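Local structure of conjugal transfer protein TRWB (Escherichia coli, 1E9R) at residues A12-T21 with L360-D368; G344-E354 with R390-A398. The protein serves as the coupling protein of bacterial conjugation, a hexamer resembling ring helicases and F1-ATPase that probably uses nucleotide hydrolysis to drive DNA transfer. All coordinates share one frame; numbering follows the deposited sequence.

Contact 1. Residues A12-T21 with L360-D368; sequences APFKRFLRGT and LGEHEVERD
Arg16 pairs with Glu366 and Phe17 with Val365, setting strand 16-18 antiparallel to strand 362-368 as an outer strand of a three-stranded sheet; the short axes come within 4.7 Å, their directions 148° apart. Two classic beta bulges interrupt the pairing. At the first, Lys15 N lies 2.8 Å from Glu366 O, which also accepts from Arg16 N. At the second, Leu18 N reaches Glu364 O at 2.9 Å and Arg19 N adds a weak bond to the same oxygen. Gly20 then lies against His363, where a beta-carbon would collide with Glu362 O.

Charged pairs occupy the face bearing Arg16, Arg19, Glu364 and Glu366. In each salt bridge the two side chains run alongside one another. Arg19 NH1 meets Glu364 OE1 at 2.9 Å, from above the carboxylate plane, while its NE and NH2 bind, on a neighbouring subunit, Glu396 OE2 and the backbone oxygen of Arg390; two chains thus hold this guanidinium. The Arg16 NH1 to Glu366 OE1 bond is weak.

Apolar packing gathers on the Phe17 and Val365 face. Val365 CG2 makes a CH-pi contact with Phe14, 3.6 Å from the ring centroid and 15° off its normal. The same methyl covers the His363 ring, brought there by a CG placed between backbone N and carbonyl carbon (chi1 64°) and fixed at NE2 by Glu389.

Thr21 N continues the backbone pairing to Glu362 O at 3.0 Å; a water bridges Thr21 O and His363 ND1, and Thr21 OG1 donates to Leu360 O at 2.7 Å in the carbonyl plane.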
# COMPACT_ATOMS: atom_id res chain seq x y z
N ALA B 12 -31.35 -24.27 -6.44
CA ALA B 12 -32.75 -24.59 -6.68
C ALA B 12 -33.05 -24.67 -8.17
O ALA B 12 -32.61 -23.83 -8.95
CB ALA B 12 -33.63 -23.53 -6.04
N PRO B 13 -33.82 -25.70 -8.58
CA PRO B 13 -34.17 -25.86 -9.99
C PRO B 13 -34.88 -24.61 -10.50
O PRO B 13 -35.56 -23.92 -9.73
CB PRO B 13 -35.08 -27.09 -9.98
CG PRO B 13 -34.52 -27.90 -8.84
CD PRO B 13 -34.30 -26.84 -7.78
N PHE B 14 -34.72 -24.30 -11.79
CA PHE B 14 -35.35 -23.12 -12.35
C PHE B 14 -36.14 -23.37 -13.63
O PHE B 14 -36.00 -24.40 -14.29
CB PHE B 14 -34.32 -22.03 -12.61
CG PHE B 14 -33.11 -22.48 -13.39
CD1 PHE B 14 -32.04 -23.10 -12.75
CD2 PHE B 14 -33.03 -22.24 -14.76
CE1 PHE B 14 -30.89 -23.48 -13.46
CE2 PHE B 14 -31.89 -22.61 -15.48
CZ PHE B 14 -30.81 -23.23 -14.82
N LYS B 15 -36.97 -22.39 -13.98
CA LYS B 15 -37.81 -22.48 -15.16
C LYS B 15 -37.01 -22.17 -16.41
O LYS B 15 -36.92 -23.00 -17.31
CB LYS B 15 -38.99 -21.50 -15.04
CG LYS B 15 -40.24 -21.88 -15.83
CD LYS B 15 -41.33 -20.80 -15.68
CE LYS B 15 -42.72 -21.29 -16.13
NZ LYS B 15 -42.75 -21.71 -17.56
N ARG B 16 -36.42 -20.97 -16.46
CA ARG B 16 -35.67 -20.54 -17.63
C ARG B 16 -34.30 -19.92 -17.38
O ARG B 16 -34.14 -19.08 -16.51
CB ARG B 16 -36.51 -19.53 -18.41
CG ARG B 16 -35.77 -18.79 -19.51
CD ARG B 16 -36.74 -17.85 -20.20
NE ARG B 16 -37.82 -18.64 -20.77
CZ ARG B 16 -39.11 -18.32 -20.80
NH1 ARG B 16 -39.55 -17.18 -20.28
NH2 ARG B 16 -39.98 -19.16 -21.36
N PHE B 17 -33.33 -20.34 -18.19
CA PHE B 17 -31.97 -19.82 -18.09
C PHE B 17 -31.91 -18.59 -18.98
O PHE B 17 -32.32 -18.63 -20.13
CB PHE B 17 -30.97 -20.87 -18.59
CG PHE B 17 -29.59 -20.34 -18.79
CD1 PHE B 17 -29.25 -19.67 -19.97
CD2 PHE B 17 -28.62 -20.45 -17.79
CE1 PHE B 17 -27.96 -19.13 -20.14
CE2 PHE B 17 -27.35 -19.92 -17.96
CZ PHE B 17 -27.02 -19.25 -19.14
N LEU B 18 -31.40 -17.48 -18.44
CA LEU B 18 -31.31 -16.24 -19.19
C LEU B 18 -29.92 -15.93 -19.73
O LEU B 18 -29.73 -15.84 -20.93
CB LEU B 18 -31.79 -15.07 -18.34
CG LEU B 18 -33.29 -15.04 -18.06
CD1 LEU B 18 -33.64 -13.95 -17.05
CD2 LEU B 18 -34.01 -14.80 -19.37
N ARG B 19 -28.95 -15.76 -18.84
CA ARG B 19 -27.60 -15.43 -19.28
C ARG B 19 -26.54 -15.86 -18.27
O ARG B 19 -26.86 -16.20 -17.13
CB ARG B 19 -27.49 -13.92 -19.52
CG ARG B 19 -28.60 -13.12 -18.86
CD ARG B 19 -28.13 -12.03 -17.91
NE ARG B 19 -27.52 -10.89 -18.57
CZ ARG B 19 -27.62 -9.62 -18.15
NH1 ARG B 19 -28.31 -9.32 -17.05
NH2 ARG B 19 -26.99 -8.66 -18.81
N GLY B 20 -25.28 -15.83 -18.69
CA GLY B 20 -24.21 -16.21 -17.79
C GLY B 20 -23.61 -17.59 -18.04
O GLY B 20 -23.56 -18.07 -19.17
N THR B 21 -23.15 -18.21 -16.96
CA THR B 21 -22.53 -19.52 -17.02
C THR B 21 -23.54 -20.66 -17.03
O THR B 21 -24.45 -20.71 -16.19
CB THR B 21 -21.56 -19.74 -15.83
OG1 THR B 21 -20.43 -18.87 -15.97
CG2 THR B 21 -21.08 -21.19 -15.78
N LEU B 360 -15.83 -19.32 -12.00
CA LEU B 360 -16.83 -20.18 -12.60
C LEU B 360 -17.97 -19.29 -13.09
O LEU B 360 -18.56 -19.54 -14.14
CB LEU B 360 -17.32 -21.22 -11.59
CG LEU B 360 -16.71 -22.64 -11.67
CD1 LEU B 360 -15.44 -22.64 -12.45
CD2 LEU B 360 -16.46 -23.17 -10.29
N GLY B 361 -18.28 -18.25 -12.32
CA GLY B 361 -19.30 -17.30 -12.72
C GLY B 361 -20.72 -17.49 -12.25
O GLY B 361 -21.06 -18.53 -11.69
N GLU B 362 -21.53 -16.46 -12.48
CA GLU B 362 -22.95 -16.47 -12.11
C GLU B 362 -23.82 -16.65 -13.35
O GLU B 362 -23.35 -16.57 -14.49
CB GLU B 362 -23.39 -15.13 -11.50
CG GLU B 362 -22.54 -14.55 -10.40
CD GLU B 362 -23.24 -13.38 -9.72
OE1 GLU B 362 -23.76 -12.48 -10.44
OE2 GLU B 362 -23.27 -13.36 -8.47
N HIS B 363 -25.10 -16.87 -13.11
CA HIS B 363 -26.06 -16.99 -14.19
C HIS B 363 -27.31 -16.21 -13.77
O HIS B 363 -27.52 -15.99 -12.58
CB HIS B 363 -26.40 -18.48 -14.49
CG HIS B 363 -27.07 -19.21 -13.37
ND1 HIS B 363 -27.16 -20.59 -13.34
CD2 HIS B 363 -27.72 -18.77 -12.26
CE1 HIS B 363 -27.83 -20.97 -12.26
NE2 HIS B 363 -28.19 -19.88 -11.59
N GLU B 364 -28.07 -15.72 -14.73
CA GLU B 364 -29.30 -15.03 -14.39
C GLU B 364 -30.35 -16.06 -14.80
O GLU B 364 -30.27 -16.65 -15.87
CB GLU B 364 -29.45 -13.72 -15.16
CG GLU B 364 -30.53 -12.85 -14.56
CD GLU B 364 -30.39 -11.41 -14.95
OE1 GLU B 364 -30.35 -11.14 -16.17
OE2 GLU B 364 -30.33 -10.56 -14.05
N VAL B 365 -31.34 -16.25 -13.94
CA VAL B 365 -32.33 -17.29 -14.13
C VAL B 365 -33.74 -16.88 -13.67
O VAL B 365 -33.88 -15.98 -12.85
CB VAL B 365 -31.81 -18.54 -13.34
CG1 VAL B 365 -32.94 -19.31 -12.76
CG2 VAL B 365 -30.92 -19.39 -14.23
N GLU B 366 -34.78 -17.53 -14.20
CA GLU B 366 -36.16 -17.26 -13.79
C GLU B 366 -36.69 -18.50 -13.08
O GLU B 366 -36.54 -19.62 -13.58
CB GLU B 366 -37.06 -16.95 -14.99
CG GLU B 366 -36.64 -15.73 -15.77
CD GLU B 366 -37.63 -15.34 -16.85
OE1 GLU B 366 -38.13 -16.24 -17.56
OE2 GLU B 366 -37.89 -14.13 -17.00
N ARG B 367 -37.30 -18.30 -11.92
CA ARG B 367 -37.83 -19.41 -11.12
C ARG B 367 -39.28 -19.23 -10.66
O ARG B 367 -39.76 -18.12 -10.47
CB ARG B 367 -36.96 -19.61 -9.89
CG ARG B 367 -36.20 -20.91 -9.88
CD ARG B 367 -35.70 -21.19 -8.49
NE ARG B 367 -34.72 -20.21 -8.06
CZ ARG B 367 -33.42 -20.25 -8.37
NH1 ARG B 367 -32.93 -21.23 -9.13
NH2 ARG B 367 -32.61 -19.31 -7.91
N ASP B 368 -39.97 -20.35 -10.47
CA ASP B 368 -41.35 -20.33 -10.00
C ASP B 368 -41.31 -20.06 -8.51
O ASP B 368 -40.63 -20.78 -7.78
CB ASP B 368 -42.04 -21.67 -10.26
CG ASP B 368 -42.51 -21.81 -11.70
OD1 ASP B 368 -42.52 -20.80 -12.43
OD2 ASP B 368 -42.88 -22.94 -12.11
O HOH W 1 -26.35 -22.10 -15.10

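Contact 2. Residues G344-E354 with R390-A398; sequences GGSRTDPKTNE and RVVMPAEIA
The start of helix 350-360 packs against the short helix 394-398, with Asn353 and Glu354 of the first meeting Pro394, Ile397 and Ala398 of the second. The short axes approach to 8.6 Å with directions 116° apart, a steep crossing.

One end of the interface is charged. Arg390 NH2 donates to Glu354 OE2 at 2.9 Å on the syn side, nearly in the guanidinium plane, and Arg390 NH1 adds a weak bond to Glu354 OE1. Glu354 reaches across because its CG lies anti to the backbone N (chi1 161°) and its chain bends at chi2, which also lays OE1 3.3 Å from Pro394 CG. Arg390 NH1 is further bound by Ser357 OG, one turn along helix 350-360. Were Glu354 an alanine, the Arg390 guanidinium would probably lose its close acidic partner and be left with Ser357 and a long, weak pairing to Glu362, and Pro394 CG would lose the carboxylate oxygen beside it.

Within this P-loop NTPase-type domain, the turn leading into helix 350-360 is a type I beta turn from Ser346 to Asp349. Asp349 is the N-cap: its OD2 accepts from Thr352 OG1 at 2.6 Å, and its OD1 takes a weak bond from Thr352 N. Asn353 ND2 ties helix to turn, donating to Ser346 O at 2.9 Å from the opposite face of the carbonyl plane to Asp349 N.

Held by that bond, the Asn353 side chain slides past Ile397 in the opposite direction, with OD1 3.4 Å from Ile397 CG2 and ND2 3.7 Å from Ala398 CB. Ile397 CG2 also presses on the backbone of Gly344, 3.3 Å from its CA, where a beta-carbon would run into Ile397 O.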
# COMPACT_ATOMS: atom_id res chain seq x y z
N GLY B 344 -11.00 -27.30 -6.74
CA GLY B 344 -11.37 -26.80 -5.43
C GLY B 344 -10.28 -26.59 -4.39
O GLY B 344 -9.40 -27.44 -4.21
N GLY B 345 -10.37 -25.45 -3.71
CA GLY B 345 -9.42 -25.12 -2.66
C GLY B 345 -9.71 -25.84 -1.34
O GLY B 345 -10.55 -26.75 -1.28
N SER B 346 -8.99 -25.44 -0.29
CA SER B 346 -9.16 -26.04 1.02
C SER B 346 -10.15 -25.16 1.76
O SER B 346 -10.27 -23.98 1.44
CB SER B 346 -7.80 -26.07 1.73
OG SER B 346 -7.89 -26.69 3.00
N ARG B 347 -10.86 -25.71 2.73
CA ARG B 347 -11.81 -24.88 3.47
C ARG B 347 -11.11 -23.88 4.36
O ARG B 347 -11.76 -23.03 4.95
CB ARG B 347 -12.81 -25.71 4.30
CG ARG B 347 -12.26 -26.92 5.04
CD ARG B 347 -13.13 -27.28 6.26
NE ARG B 347 -14.57 -27.40 6.00
CZ ARG B 347 -15.18 -28.42 5.40
NH1 ARG B 347 -14.50 -29.47 4.96
NH2 ARG B 347 -16.50 -28.40 5.24
N THR B 348 -9.79 -23.99 4.47
CA THR B 348 -9.00 -23.08 5.29
C THR B 348 -8.61 -21.87 4.46
O THR B 348 -7.98 -20.94 4.95
CB THR B 348 -7.70 -23.75 5.79
OG1 THR B 348 -6.99 -24.31 4.68
CG2 THR B 348 -8.01 -24.82 6.82
N ASP B 349 -9.00 -21.90 3.18
CA ASP B 349 -8.67 -20.84 2.24
C ASP B 349 -9.92 -20.32 1.54
O ASP B 349 -10.06 -20.44 0.32
CB ASP B 349 -7.65 -21.38 1.21
CG ASP B 349 -7.08 -20.30 0.30
OD1 ASP B 349 -7.37 -19.10 0.51
OD2 ASP B 349 -6.34 -20.67 -0.64
N PRO B 350 -10.85 -19.73 2.31
CA PRO B 350 -12.10 -19.20 1.75
C PRO B 350 -11.90 -18.15 0.66
O PRO B 350 -12.78 -17.94 -0.18
CB PRO B 350 -12.83 -18.65 2.97
CG PRO B 350 -11.71 -18.26 3.90
CD PRO B 350 -10.75 -19.42 3.75
N LYS B 351 -10.73 -17.49 0.67
CA LYS B 351 -10.46 -16.46 -0.33
C LYS B 351 -10.27 -17.07 -1.72
O LYS B 351 -10.72 -16.52 -2.73
CB LYS B 351 -9.23 -15.63 0.05
CG LYS B 351 -8.98 -14.52 -0.95
CD LYS B 351 -7.81 -13.61 -0.58
CE LYS B 351 -7.58 -12.56 -1.69
NZ LYS B 351 -6.33 -11.75 -1.51
N THR B 352 -9.59 -18.21 -1.77
CA THR B 352 -9.37 -18.86 -3.04
C THR B 352 -10.67 -19.51 -3.51
O THR B 352 -10.94 -19.57 -4.71
CB THR B 352 -8.28 -19.92 -2.92
OG1 THR B 352 -7.03 -19.28 -2.67
CG2 THR B 352 -8.18 -20.74 -4.20
N ASN B 353 -11.47 -20.00 -2.57
CA ASN B 353 -12.73 -20.62 -2.94
C ASN B 353 -13.67 -19.57 -3.54
O ASN B 353 -14.39 -19.85 -4.50
CB ASN B 353 -13.36 -21.28 -1.73
CG ASN B 353 -12.54 -22.46 -1.24
OD1 ASN B 353 -12.00 -23.22 -2.06
ND2 ASN B 353 -12.45 -22.64 0.07
N GLU B 354 -13.64 -18.37 -2.99
CA GLU B 354 -14.45 -17.29 -3.52
C GLU B 354 -13.95 -16.93 -4.92
O GLU B 354 -14.72 -16.66 -5.83
CB GLU B 354 -14.35 -16.07 -2.60
CG GLU B 354 -14.76 -14.78 -3.28
CD GLU B 354 -16.22 -14.75 -3.67
OE1 GLU B 354 -17.01 -15.57 -3.15
OE2 GLU B 354 -16.58 -13.88 -4.50
N ARG B 390 -24.38 -17.54 -8.12
CA ARG B 390 -23.19 -18.30 -8.49
C ARG B 390 -23.61 -19.68 -8.93
O ARG B 390 -24.38 -20.35 -8.24
CB ARG B 390 -22.23 -18.45 -7.30
CG ARG B 390 -21.51 -17.19 -6.86
CD ARG B 390 -20.60 -16.63 -7.95
NE ARG B 390 -20.10 -15.31 -7.57
CZ ARG B 390 -19.21 -15.09 -6.61
NH1 ARG B 390 -18.69 -16.10 -5.91
NH2 ARG B 390 -18.85 -13.85 -6.32
N VAL B 391 -23.12 -20.12 -10.07
CA VAL B 391 -23.44 -21.45 -10.54
C VAL B 391 -22.87 -22.42 -9.49
O VAL B 391 -23.50 -23.41 -9.13
CB VAL B 391 -22.80 -21.68 -11.92
CG1 VAL B 391 -22.94 -23.14 -12.34
CG2 VAL B 391 -23.47 -20.77 -12.94
N VAL B 392 -21.68 -22.09 -8.98
CA VAL B 392 -21.01 -22.90 -7.96
C VAL B 392 -20.66 -21.99 -6.79
O VAL B 392 -19.95 -21.01 -6.97
CB VAL B 392 -19.69 -23.50 -8.49
CG1 VAL B 392 -19.06 -24.37 -7.41
CG2 VAL B 392 -19.95 -24.30 -9.76
N MET B 393 -21.18 -22.31 -5.61
CA MET B 393 -20.92 -21.52 -4.40
C MET B 393 -19.53 -21.77 -3.86
O MET B 393 -18.97 -22.85 -4.02
CB MET B 393 -21.92 -21.89 -3.31
CG MET B 393 -23.15 -21.02 -3.23
SD MET B 393 -24.28 -21.66 -1.97
CE MET B 393 -23.64 -20.91 -0.46
N PRO B 394 -18.94 -20.76 -3.20
CA PRO B 394 -17.60 -20.96 -2.65
C PRO B 394 -17.61 -22.17 -1.72
O PRO B 394 -16.66 -22.96 -1.70
CB PRO B 394 -17.34 -19.65 -1.91
CG PRO B 394 -18.04 -18.65 -2.79
CD PRO B 394 -19.35 -19.35 -3.07
N ALA B 395 -18.69 -22.32 -0.95
CA ALA B 395 -18.87 -23.43 -0.01
C ALA B 395 -18.97 -24.78 -0.71
O ALA B 395 -18.63 -25.81 -0.13
CB ALA B 395 -20.12 -23.21 0.83
N GLU B 396 -19.45 -24.79 -1.95
CA GLU B 396 -19.56 -26.03 -2.71
C GLU B 396 -18.15 -26.47 -3.12
O GLU B 396 -17.86 -27.66 -3.21
CB GLU B 396 -20.40 -25.83 -3.97
CG GLU B 396 -21.87 -25.55 -3.75
CD GLU B 396 -22.63 -25.56 -5.07
OE1 GLU B 396 -22.75 -26.63 -5.70
OE2 GLU B 396 -23.10 -24.48 -5.48
N ILE B 397 -17.30 -25.48 -3.37
CA ILE B 397 -15.91 -25.75 -3.76
C ILE B 397 -15.10 -26.24 -2.56
O ILE B 397 -14.21 -27.09 -2.70
CB ILE B 397 -15.27 -24.47 -4.37
CG1 ILE B 397 -15.97 -24.12 -5.69
CG2 ILE B 397 -13.78 -24.67 -4.59
CD1 ILE B 397 -15.44 -22.89 -6.39
N ALA B 398 -15.44 -25.71 -1.38
CA ALA B 398 -14.77 -26.08 -0.14
C ALA B 398 -15.15 -27.49 0.29
O ALA B 398 -14.43 -28.14 1.05
CB ALA B 398 -15.14 -25.08 0.95

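How the contacts relate
From the N terminus, residues 12-21 come first and pair with 360-368, so contact 1 closes a loop of 338 residues that includes most of the mixed sheet. Residues 344-354 fall inside that loop, whereas their partners 390-398 lie beyond it; contact 2, closing 35 residues, therefore crosses contact 1 rather than nesting in it. The two contacts, centred about 20 Å apart, meet where Gly361 O lies 3.1 Å from Val391 N, a probable hydrogen bond. Contact 1 adds the N-terminal strand to the small antiparallel sheet, and contact 2 joins the helix leading into strand 362-368 to the helix that follows strand 384-390.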